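PDB 5BYP: putative uncharacterized protein from Bacteroides eggerthii DSM 20697, which is of unknown function but has a lipocalin-like domain, a fold that in many relatives encloses small hydrophobic ligands. Local coordinates for residues A[28-33]-A[90-95]. Sequence-based numbering, arbitrary orientation.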
ATOM      1  N   ASP A  28      11.210  -7.012   2.081  1.00110.38           N
ATOM      2  CA  ASP A  28      11.598  -7.642   0.805  1.00111.98           C
ATOM      3  C   ASP A  28      10.409  -8.286   0.114  1.00110.37           C
ATOM      4  O   ASP A  28      10.367  -8.365  -1.117  1.00111.21           O
ATOM      5  CB  ASP A  28      12.705  -8.707   1.036  1.00118.30           C
ATOM      6  CG  ASP A  28      12.305  -9.915   1.902  1.00138.24           C
ATOM      7  OD1 ASP A  28      11.424  -9.752   2.793  1.00138.87           O
ATOM      8  OD2 ASP A  28      12.909 -11.008   1.720  1.00146.25           O
ATOM      9  N   SER A  29       9.455  -8.750   0.929  1.00100.87           N
ATOM     10  CA  SER A  29       8.252  -9.477   0.556  1.00 96.92           C
ATOM     11  C   SER A  29       7.132  -8.573  -0.033  1.00 91.31           C
ATOM     12  O   SER A  29       6.217  -9.105  -0.668  1.00 89.28           O
ATOM     13  CB  SER A  29       7.718 -10.204   1.793  1.00 99.62           C
ATOM     14  OG  SER A  29       6.488 -10.872   1.565  1.00109.74           O
ATOM     15  N   ILE A  30       7.196  -7.242   0.168  1.00 82.77           N
ATOM     16  CA  ILE A  30       6.088  -6.343  -0.189  1.00 79.78           C
ATOM     17  C   ILE A  30       6.314  -5.575  -1.519  1.00 85.69           C
ATOM     18  O   ILE A  30       7.387  -5.011  -1.761  1.00 87.14           O
ATOM     19  CB  ILE A  30       5.828  -5.363   0.993  1.00 81.04           C
ATOM     20  CG1 ILE A  30       5.348  -6.150   2.253  1.00 79.52           C
ATOM     21  CG2 ILE A  30       4.859  -4.215   0.609  1.00 80.93           C
ATOM     22  CD1 ILE A  30       4.979  -5.320   3.508  1.00 81.38           C
ATOM     23  N   PHE A  31       5.247  -5.538  -2.358  1.00 81.03           N
ATOM     24  CA  PHE A  31       5.205  -4.828  -3.639  1.00 80.88           C
ATOM     25  C   PHE A  31       3.876  -4.083  -3.783  1.00 84.19           C
ATOM     26  O   PHE A  31       2.836  -4.595  -3.358  1.00 83.63           O
ATOM     27  CB  PHE A  31       5.390  -5.806  -4.810  1.00 84.07           C
ATOM     28  CG  PHE A  31       6.703  -6.549  -4.819  1.00 89.21           C
ATOM     29  CD1 PHE A  31       6.878  -7.700  -4.057  1.00 93.11           C
ATOM     30  CD2 PHE A  31       7.750  -6.134  -5.637  1.00 94.40           C
ATOM     31  CE1 PHE A  31       8.093  -8.385  -4.066  1.00 96.21           C
ATOM     32  CE2 PHE A  31       8.945  -6.849  -5.680  1.00 99.10           C
ATOM     33  CZ  PHE A  31       9.115  -7.958  -4.878  1.00 97.22           C
ATOM     34  N   TYR A  32       3.913  -2.863  -4.367  1.00 80.45           N
ATOM     35  CA  TYR A  32       2.727  -2.047  -4.704  1.00 78.37           C
ATOM     36  C   TYR A  32       2.680  -1.880  -6.197  1.00 83.52           C
ATOM     37  O   TYR A  32       3.714  -1.666  -6.805  1.00 85.03           O
ATOM     38  CB  TYR A  32       2.772  -0.664  -4.016  1.00 78.03           C
ATOM     39  CG  TYR A  32       2.310  -0.601  -2.565  1.00 74.68           C
ATOM     40  CD1 TYR A  32       2.510  -1.676  -1.699  1.00 73.64           C
ATOM     41  CD2 TYR A  32       1.826   0.590  -2.019  1.00 74.43           C
ATOM     42  CE1 TYR A  32       2.195  -1.581  -0.345  1.00 69.61           C
ATOM     43  CE2 TYR A  32       1.458   0.676  -0.681  1.00 72.95           C
ATOM     44  CZ  TYR A  32       1.670  -0.401   0.158  1.00 73.76           C
ATOM     45  OH  TYR A  32       1.362  -0.282   1.488  1.00 72.78           O
ATOM     46  N   GLY A  33       1.506  -2.029  -6.787  1.00 81.73           N
ATOM     47  CA  GLY A  33       1.309  -1.899  -8.234  1.00 83.67           C
ATOM     48  C   GLY A  33       0.316  -0.811  -8.566  1.00 86.63           C
ATOM     49  O   GLY A  33      -0.695  -0.664  -7.877  1.00 83.84           O
ATOM     50  N   LYS A  90      -4.173  -6.834   8.421  1.00 73.99           N
ATOM     51  CA  LYS A  90      -3.591  -6.196   9.607  1.00 74.99           C
ATOM     52  C   LYS A  90      -2.036  -6.201   9.552  1.00 79.94           C
ATOM     53  O   LYS A  90      -1.407  -5.186   9.868  1.00 79.16           O
ATOM     54  CB  LYS A  90      -4.095  -6.869  10.884  1.00 75.65           C
ATOM     55  CG  LYS A  90      -5.502  -6.409  11.268  1.00 78.45           C
ATOM     56  CD  LYS A  90      -6.207  -7.435  12.151  1.00 87.65           C
ATOM     57  CE  LYS A  90      -7.503  -6.924  12.676  1.00 96.89           C
ATOM     58  NZ  LYS A  90      -8.247  -7.990  13.387  1.00118.18           N
ATOM     59  N   ASN A  91      -1.434  -7.300   9.077  1.00 76.30           N
ATOM     60  CA  ASN A  91       0.012  -7.372   9.007  1.00 77.67           C
ATOM     61  C   ASN A  91       0.570  -6.605   7.821  1.00 81.12           C
ATOM     62  O   ASN A  91       1.675  -6.067   7.903  1.00 83.28           O
ATOM     63  CB  ASN A  91       0.489  -8.827   8.944  1.00 85.79           C
ATOM     64  CG  ASN A  91       0.058  -9.708  10.097  1.00109.24           C
ATOM     65  OD1 ASN A  91      -0.536  -9.254  11.096  1.00100.82           O
ATOM     66  ND2 ASN A  91       0.269 -11.011   9.937  1.00103.13           N
ATOM     67  N   PHE A  92      -0.135  -6.603   6.707  1.00 74.90           N
ATOM     68  CA  PHE A  92       0.378  -5.985   5.514  1.00 72.69           C
ATOM     69  C   PHE A  92       0.043  -4.503   5.477  1.00 77.34           C
ATOM     70  O   PHE A  92       0.938  -3.683   5.346  1.00 78.42           O
ATOM     71  CB  PHE A  92      -0.188  -6.706   4.320  1.00 73.68           C
ATOM     72  CG  PHE A  92       0.469  -6.386   3.017  1.00 75.24           C
ATOM     73  CD1 PHE A  92      -0.006  -5.362   2.220  1.00 76.55           C
ATOM     74  CD2 PHE A  92       1.512  -7.169   2.537  1.00 78.33           C
ATOM     75  CE1 PHE A  92       0.572  -5.099   0.984  1.00 78.98           C
ATOM     76  CE2 PHE A  92       2.080  -6.911   1.292  1.00 81.15           C
ATOM     77  CZ  PHE A  92       1.612  -5.876   0.528  1.00 78.99           C
ATOM     78  N   PHE A  93      -1.219  -4.140   5.611  1.00 74.47           N
ATOM     79  CA  PHE A  93      -1.533  -2.731   5.547  1.00 74.57           C
ATOM     80  C   PHE A  93      -1.583  -2.095   6.917  1.00 81.46           C
ATOM     81  O   PHE A  93      -0.807  -1.175   7.173  1.00 84.22           O
ATOM     82  CB  PHE A  93      -2.845  -2.501   4.804  1.00 74.61           C
ATOM     83  CG  PHE A  93      -2.786  -2.948   3.372  1.00 73.55           C
ATOM     84  CD1 PHE A  93      -2.066  -2.221   2.429  1.00 74.96           C
ATOM     85  CD2 PHE A  93      -3.398  -4.130   2.973  1.00 73.42           C
ATOM     86  CE1 PHE A  93      -2.036  -2.618   1.088  1.00 74.93           C
ATOM     87  CE2 PHE A  93      -3.357  -4.533   1.639  1.00 75.83           C
ATOM     88  CZ  PHE A  93      -2.704  -3.755   0.695  1.00 73.23           C
ATOM     89  N   GLY A  94      -2.506  -2.557   7.767  1.00 77.29           N
ATOM     90  CA  GLY A  94      -2.723  -1.996   9.094  1.00 76.98           C
ATOM     91  C   GLY A  94      -3.417  -0.652   9.011  1.00 79.43           C
ATOM     92  O   GLY A  94      -3.331   0.150   9.935  1.00 80.04           O
ATOM     93  N   TRP A  95      -4.124  -0.409   7.907  1.00 75.33           N
ATOM     94  CA  TRP A  95      -4.809   0.858   7.624  1.00 76.35           C
ATOM     95  C   TRP A  95      -6.123   1.027   8.399  1.00 82.01           C
ATOM     96  O   TRP A  95      -6.822   2.035   8.202  1.00 84.58           O
ATOM     97  CB  TRP A  95      -5.099   0.989   6.121  1.00 73.83           C
ATOM     98  CG  TRP A  95      -3.884   0.993   5.244  1.00 74.98           C
ATOM     99  CD1 TRP A  95      -2.579   1.084   5.637  1.00 78.86           C
ATOM    100  CD2 TRP A  95      -3.875   1.025   3.814  1.00 74.32           C
ATOM    101  NE1 TRP A  95      -1.755   1.107   4.536  1.00 78.37           N
ATOM    102  CE2 TRP A  95      -2.523   1.060   3.404  1.00 78.43           C
ATOM    103  CE3 TRP A  95      -4.882   0.945   2.830  1.00 74.63           C
ATOM    104  CZ2 TRP A  95      -2.153   1.026   2.066  1.00 77.63           C
ATOM    105  CZ3 TRP A  95      -4.510   0.891   1.503  1.00 76.29           C
ATOM    106  CH2 TRP A  95      -3.163   0.944   1.128  1.00 77.56           C
TER
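Residues 30-32 run at 53° to residues 92-95, leading out of helix 87-92, and with 8.1 Å between CA of Ile-30 and CA of Phe-92, side chains do most of the bridging. Phe-92 holds CG anti to its backbone N (chi1 -167°), and its ring extends tip to tip against Ile-30, whose CG1 lies 3.5 Å from Phe-92 CE2 while CG2 sits 3.6 Å from Phe-92 CZ; the carbonyl Phe-31 O lies at the ring's edge. A beta-branched residue suits the strand here, because both of its branches reach the same ring. Phe-31 points its side chain away from the helix, whereas Tyr-32 slides past Phe-92 in the opposite direction, Tyr-32 CE1 4.1 Å from Phe-92 CE1. The setting is the inside of a calycin-type antiparallel barrel: strand 30-35 pairs with strands 10-18 and 38-43, and the side chains of Phe-93 and Trp-95 pack into the interior, where Phe-53 meets both Phe-92 and Phe-93. An alanine in place of Phe-92 would remove the ring against which Ile-30 and Tyr-32 pack and would probably loosen the hold of the helix end on the strand. Gly-94, with phi 74°, turns the chain out of the helix in a conformation glycine adopts easily. Phe-92 CD1 lies over the centre of the Phe-93 ring, 3.3 Å above its plane. The broad indole of Trp-95 receives Phe-93 CD1 on one face, toward its rim, while touching Ile-66, Leu-68 and Phe-103. Tyr-32 OH reaches both, 4.0 Å from Phe-93 CD1 and, tip to tip, 3.8 Å from Trp-95 CZ2.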